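Local coordinates for protein acyl-coenzyme A oxidase acox-1.1 (Caenorhabditis elegans, PDB 5K3H) that catalyses, with FAD as cofactor, the oxygen-dependent desaturation of acyl-CoA thioesters that opens peroxisomal beta-oxidation of fatty acid-derived side chains, releasing hydrogen peroxide, at residues Y149-M154 and V201-M206; V177-K182 and F255-I260. One frame throughout, in Å; residues are numbered along the deposited sequence.

Contact 1: residues Y149-M154 and V201-M206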
loop_
_atom_site.group_PDB
_atom_site.type_symbol
_atom_site.label_atom_id
_atom_site.label_comp_id
_atom_site.label_asym_id
_atom_site.label_seq_id
_atom_site.Cartn_x
_atom_site.Cartn_y
_atom_site.Cartn_z
ATOM N N TYR B 149 -4.901 26.985 4.085
ATOM C CA TYR B 149 -5.403 26.948 5.451
ATOM C C TYR B 149 -4.326 26.283 6.299
ATOM O O TYR B 149 -3.894 25.167 5.999
ATOM C CB TYR B 149 -6.725 26.182 5.494
ATOM C CG TYR B 149 -7.445 26.225 6.813
ATOM C CD1 TYR B 149 -8.305 27.264 7.101
ATOM C CD2 TYR B 149 -7.291 25.228 7.758
ATOM C CE1 TYR B 149 -8.984 27.327 8.298
ATOM C CE2 TYR B 149 -7.976 25.288 8.975
ATOM C CZ TYR B 149 -8.817 26.344 9.227
ATOM O OH TYR B 149 -9.503 26.436 10.411
ATOM N N ALA B 150 -3.854 26.975 7.326
ATOM C CA ALA B 150 -2.650 26.553 8.049
ATOM C C ALA B 150 -3.035 26.250 9.484
ATOM O O ALA B 150 -3.161 27.162 10.305
ATOM C CB ALA B 150 -1.558 27.621 7.972
ATOM N N GLN B 151 -3.242 24.968 9.780
ATOM C CA GLN B 151 -3.635 24.555 11.124
ATOM C C GLN B 151 -2.610 23.634 11.770
ATOM O O GLN B 151 -2.102 23.937 12.859
ATOM C CB GLN B 151 -5.020 23.894 11.074
ATOM C CG GLN B 151 -5.505 23.391 12.403
ATOM C CD GLN B 151 -6.882 22.782 12.286
ATOM O OE1 GLN B 151 -7.100 21.615 12.635
ATOM N NE2 GLN B 151 -7.834 23.582 11.790
ATOM N N THR B 152 -2.287 22.522 11.129
ATOM C CA THR B 152 -1.501 21.506 11.797
ATOM C C THR B 152 -0.071 21.981 12.018
ATOM O O THR B 152 0.509 22.722 11.218
ATOM C CB THR B 152 -1.511 20.218 10.987
ATOM O OG1 THR B 152 -0.825 20.445 9.762
ATOM C CG2 THR B 152 -2.946 19.766 10.703
ATOM N N GLU B 153 0.506 21.509 13.112
ATOM C CA GLU B 153 1.830 21.908 13.520
ATOM C C GLU B 153 2.735 20.688 13.551
ATOM O O GLU B 153 2.267 19.548 13.603
ATOM C CB GLU B 153 1.777 22.590 14.880
ATOM C CG GLU B 153 1.139 23.939 14.806
ATOM C CD GLU B 153 0.841 24.512 16.160
ATOM O OE1 GLU B 153 1.243 23.880 17.168
ATOM O OE2 GLU B 153 0.202 25.589 16.218
ATOM N N MET B 154 4.041 20.962 13.469
ATOM C CA MET B 154 5.068 19.928 13.520
ATOM C C MET B 154 4.828 18.931 14.653
ATOM O O MET B 154 4.830 17.717 14.433
ATOM C CB MET B 154 6.439 20.608 13.645
ATOM C CG MET B 154 7.579 19.757 14.186
ATOM S SD MET B 154 8.779 19.293 12.949
ATOM C CE MET B 154 9.737 20.766 12.825
ATOM N N VAL B 201 -5.119 31.460 5.887
ATOM C CA VAL B 201 -5.903 31.528 7.113
ATOM C C VAL B 201 -5.187 30.638 8.129
ATOM O O VAL B 201 -5.025 29.434 7.909
ATOM C CB VAL B 201 -7.357 31.080 6.887
ATOM C CG1 VAL B 201 -8.121 31.061 8.212
ATOM C CG2 VAL B 201 -8.070 31.967 5.847
ATOM N N VAL B 202 -4.766 31.219 9.244
ATOM C CA VAL B 202 -3.881 30.556 10.196
ATOM C C VAL B 202 -4.639 30.347 11.499
ATOM O O VAL B 202 -5.339 31.253 11.973
ATOM C CB VAL B 202 -2.604 31.379 10.420
ATOM C CG1 VAL B 202 -1.735 30.769 11.519
ATOM C CG2 VAL B 202 -1.836 31.478 9.116
ATOM N N VAL B 203 -4.525 29.142 12.063
ATOM C CA VAL B 203 -5.152 28.813 13.337
ATOM C C VAL B 203 -4.117 28.967 14.442
ATOM O O VAL B 203 -2.992 28.470 14.326
ATOM C CB VAL B 203 -5.757 27.401 13.315
ATOM C CG1 VAL B 203 -6.449 27.121 14.622
ATOM C CG2 VAL B 203 -6.751 27.283 12.178
ATOM N N ALA B 204 -4.499 29.664 15.510
ATOM C CA ALA B 204 -3.599 29.996 16.603
ATOM C C ALA B 204 -4.424 30.223 17.863
ATOM O O ALA B 204 -5.584 30.636 17.794
ATOM C CB ALA B 204 -2.763 31.243 16.278
ATOM N N HIS B 205 -3.803 29.976 19.012
ATOM C CA HIS B 205 -4.442 30.240 20.292
ATOM C C HIS B 205 -4.445 31.728 20.609
ATOM O O HIS B 205 -3.383 32.362 20.630
ATOM C CB HIS B 205 -3.719 29.477 21.397
ATOM C CG HIS B 205 -4.090 28.030 21.469
ATOM N ND1 HIS B 205 -3.787 27.239 22.558
ATOM C CD2 HIS B 205 -4.767 27.241 20.604
ATOM C CE1 HIS B 205 -4.250 26.022 22.349
ATOM N NE2 HIS B 205 -4.853 26.000 21.175
ATOM N N MET B 206 -5.628 32.277 20.906
ATOM C CA MET B 206 -5.774 33.720 21.086
ATOM C C MET B 206 -5.678 34.114 22.562
ATOM O O MET B 206 -6.502 33.708 23.387
ATOM C CB MET B 206 -7.091 34.227 20.492
ATOM C CG MET B 206 -7.157 35.754 20.474
ATOM S SD MET B 206 -8.502 36.419 19.478
ATOM C CE MET B 206 -9.938 35.857 20.417
#
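Val203 meets both Tyr149 and Gln151 through a single methyl, CG2, which is anti to its own carbonyl carbon. The tyrosine ring comes in obliquely: OH lies 3.4 Å from Val203 CG2 and CZ 3.7 Å from the same methyl. Tyr149 has CG anti to the backbone N (chi1 -172°), which lays the ring along the strand; its CD1-CE1 edge rests against Val201, with CE1 3.8 Å from Val201 CG1, while the hydroxyl tip reaches Val203. A long aromatic suits this place because it spans two valines on one face of the sheet and still packs against Met119 and Ala123 of helix 114-127. Gln151 lies alongside Val203 with its chain extended, bringing NE2 to 3.9 Å from Val203 CG2 and into the plane of the Tyr149 ring, at its edge. The backbones form a parallel pair in the central beta domain of the acyl-CoA oxidase fold, and Tyr149 to Thr152 belong to the FAD site shared between the two subunits. Ala150 N donates to Val201 O (2.8 Å) almost straight, at 170°, while Ala150 O accepts from Val203 N (3.0 Å). On the other face the small Ala150 CB leaves room for Val202, whose CG2 sits 4.0 Å from it. Where the strands part, Lys187 NZ bonds to both Gln151 O and Val203 O and forms a salt bridge with Glu153.

Contact 2: residues V177-K182 and F255-I260; sequences VLHTPK and FNNYRI
The carbonyl oxygen of Phe255 is held by two donors: Thr180 N at 2.9 Å from Phe255 O, and a water that also makes a weak bond to Thr180 O. Thr180 answers with its side chain, OG1 accepting from Phe255 N at 2.9 Å. A first torsion of -57° sets that hydroxyl beside its own backbone N, so the residue meets Phe255 twice, its backbone N-H giving to the C=O and its hydroxyl oxygen taking the N-H, which is why a side chain with a beta-hydroxyl suits the place. His179 ND1 takes the N-H of Asn257 at 3.1 Å, the donor lying close to the ring plane, which suggests that the imidazole proton sits on NE2. An alanine here would remove that acceptor and would probably leave the Asn257 N-H without its mate and the 255-257 turn freer to move. On the buried face, Leu178 CD2 stands over the Phe255 ring in a CH-pi contact, 4.1 Å from the centroid, and CD1 meets Ile260 CD1 at 3.9 Å. On the opposite face Val177 CG2 lies 3.5 Å from Arg259 CZ, over the centre of the guanidinium, whose NH1 forms salt bridges with Asp170 and Glu175; the flat face, which carries no N-H donors, accepts the methyl while the in-plane N-H groups are left for the acids. Leu178 bonds through both N and O to Tyr258, and Asn257 also faces Leu178, in the left-handed backbone conformation that asparagine tolerates well: a G1 beta bulge in an antiparallel pair of strands.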
loop_
_atom_site.group_PDB
_atom_site.type_symbol
_atom_site.label_atom_id
_atom_site.label_comp_id
_atom_site.label_asym_id
_atom_site.label_seq_id
_atom_site.Cartn_x
_atom_site.Cartn_y
_atom_site.Cartn_z
ATOM N N VAL B 177 -0.180 39.748 17.630
ATOM C CA VAL B 177 1.223 39.371 17.469
ATOM C C VAL B 177 1.237 37.852 17.348
ATOM O O VAL B 177 0.938 37.150 18.314
ATOM C CB VAL B 177 2.082 39.835 18.658
ATOM C CG1 VAL B 177 3.425 39.158 18.644
ATOM C CG2 VAL B 177 2.232 41.353 18.718
ATOM N N LEU B 178 1.560 37.327 16.167
ATOM C CA LEU B 178 1.608 35.886 15.944
ATOM C C LEU B 178 2.997 35.391 16.305
ATOM O O LEU B 178 3.994 36.060 16.008
ATOM C CB LEU B 178 1.289 35.550 14.488
ATOM C CG LEU B 178 -0.167 35.335 14.028
ATOM C CD1 LEU B 178 -1.140 36.277 14.683
ATOM C CD2 LEU B 178 -0.237 35.540 12.515
ATOM N N HIS B 179 3.071 34.240 16.979
ATOM C CA HIS B 179 4.392 33.771 17.373
ATOM C C HIS B 179 4.493 32.254 17.367
ATOM O O HIS B 179 3.571 31.549 17.789
ATOM C CB HIS B 179 4.772 34.294 18.757
ATOM C CG HIS B 179 6.220 34.124 19.072
ATOM N ND1 HIS B 179 7.218 34.688 18.308
ATOM C CD2 HIS B 179 6.842 33.425 20.051
ATOM C CE1 HIS B 179 8.393 34.351 18.806
ATOM N NE2 HIS B 179 8.193 33.585 19.863
ATOM N N THR B 180 5.637 31.761 16.914
ATOM C CA THR B 180 5.932 30.333 16.947
ATOM C C THR B 180 7.000 30.101 18.009
ATOM O O THR B 180 8.196 30.325 17.750
ATOM C CB THR B 180 6.407 29.856 15.572
ATOM O OG1 THR B 180 5.402 30.165 14.604
ATOM C CG2 THR B 180 6.665 28.360 15.560
ATOM N N PRO B 181 6.628 29.705 19.230
ATOM C CA PRO B 181 7.625 29.689 20.306
ATOM C C PRO B 181 8.666 28.591 20.169
ATOM O O PRO B 181 9.821 28.820 20.543
ATOM C CB PRO B 181 6.776 29.522 21.572
ATOM C CG PRO B 181 5.493 28.969 21.138
ATOM C CD PRO B 181 5.259 29.481 19.734
ATOM N N LYS B 182 8.348 27.464 19.539
ATOM C CA LYS B 182 9.290 26.358 19.431
ATOM C C LYS B 182 9.209 25.751 18.054
ATOM O O LYS B 182 8.290 26.029 17.275
ATOM C CB LYS B 182 9.020 25.192 20.380
ATOM C CG LYS B 182 9.230 25.398 21.817
ATOM C CD LYS B 182 8.998 24.060 22.519
ATOM C CE LYS B 182 7.524 23.701 22.664
ATOM N NZ LYS B 182 7.360 22.397 23.392
ATOM N N PHE B 255 6.415 32.172 12.809
ATOM C CA PHE B 255 6.271 33.606 13.031
ATOM C C PHE B 255 7.222 34.037 14.137
ATOM O O PHE B 255 7.298 33.378 15.189
ATOM C CB PHE B 255 4.855 33.968 13.453
ATOM C CG PHE B 255 3.801 33.447 12.540
ATOM C CD1 PHE B 255 3.498 34.115 11.354
ATOM C CD2 PHE B 255 3.102 32.287 12.869
ATOM C CE1 PHE B 255 2.519 33.640 10.500
ATOM C CE2 PHE B 255 2.116 31.793 12.023
ATOM C CZ PHE B 255 1.819 32.469 10.837
ATOM N N ASN B 256 7.921 35.151 13.912
ATOM C CA ASN B 256 8.744 35.805 14.942
ATOM C C ASN B 256 8.057 37.117 15.309
ATOM O O ASN B 256 8.330 38.160 14.715
ATOM C CB ASN B 256 10.173 36.036 14.442
ATOM C CG ASN B 256 11.099 36.576 15.526
ATOM O OD1 ASN B 256 10.772 36.544 16.722
ATOM N ND2 ASN B 256 12.303 37.022 15.113
ATOM N N ASN B 257 7.156 37.050 16.289
ATOM C CA ASN B 257 6.381 38.199 16.767
ATOM C C ASN B 257 5.827 39.018 15.591
ATOM O O ASN B 257 6.104 40.212 15.436
ATOM C CB ASN B 257 7.221 39.054 17.726
ATOM C CG ASN B 257 7.478 38.346 19.067
ATOM O OD1 ASN B 257 6.532 37.915 19.755
ATOM N ND2 ASN B 257 8.761 38.206 19.439
ATOM N N TYR B 258 5.041 38.334 14.745
ATOM C CA TYR B 258 4.543 38.878 13.480
ATOM C C TYR B 258 3.201 39.568 13.687
ATOM O O TYR B 258 2.229 38.926 14.096
ATOM C CB TYR B 258 4.411 37.746 12.462
ATOM C CG TYR B 258 4.040 38.141 11.050
ATOM C CD1 TYR B 258 4.978 38.673 10.178
ATOM C CD2 TYR B 258 2.744 37.956 10.588
ATOM C CE1 TYR B 258 4.630 39.015 8.875
ATOM C CE2 TYR B 258 2.381 38.291 9.303
ATOM C CZ TYR B 258 3.324 38.819 8.447
ATOM O OH TYR B 258 2.943 39.147 7.163
ATOM N N ARG B 259 3.129 40.856 13.334
ATOM C CA ARG B 259 2.003 41.719 13.685
ATOM C C ARG B 259 1.015 41.890 12.533
ATOM O O ARG B 259 1.411 42.217 11.406
ATOM C CB ARG B 259 2.512 43.088 14.132
ATOM C CG ARG B 259 3.255 43.035 15.446
ATOM C CD ARG B 259 3.725 44.405 15.950
ATOM N NE ARG B 259 4.196 44.255 17.321
ATOM C CZ ARG B 259 3.502 44.602 18.404
ATOM N NH1 ARG B 259 2.305 45.174 18.297
ATOM N NH2 ARG B 259 4.025 44.380 19.603
ATOM N N ILE B 260 -0.269 41.683 12.829
ATOM C CA ILE B 260 -1.368 41.883 11.883
ATOM C C ILE B 260 -2.448 42.723 12.571
ATOM O O ILE B 260 -2.543 42.718 13.818
ATOM C CB ILE B 260 -1.920 40.541 11.353
ATOM C CG1 ILE B 260 -2.524 39.694 12.474
ATOM C CG2 ILE B 260 -0.838 39.746 10.637
ATOM C CD1 ILE B 260 -3.106 38.378 11.991
HETATM O O HOH W 1 9.931 32.507 15.717
#

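How the contacts relate
Both contacts belong to one mixed sheet: strand 166-170 pairs with 199-208 of contact 1 on one hand and with 175-179 of contact 2 on the other. The two meet directly where Val202 CG1 packs 4.0 Å from Phe255 CZ. Contact 1 is the buried one, a parallel pair cushioned by valines and leading into the FAD site and the subunit interface, where Met154 O bonds to Arg320 of the second subunit. Contact 2, antiparallel and farther from the chain's centre, is half surface: its Leu178 and Phe255 face the interior, whereas asparagines, an arginine and a water occupy the outer side, and no other chain touches it.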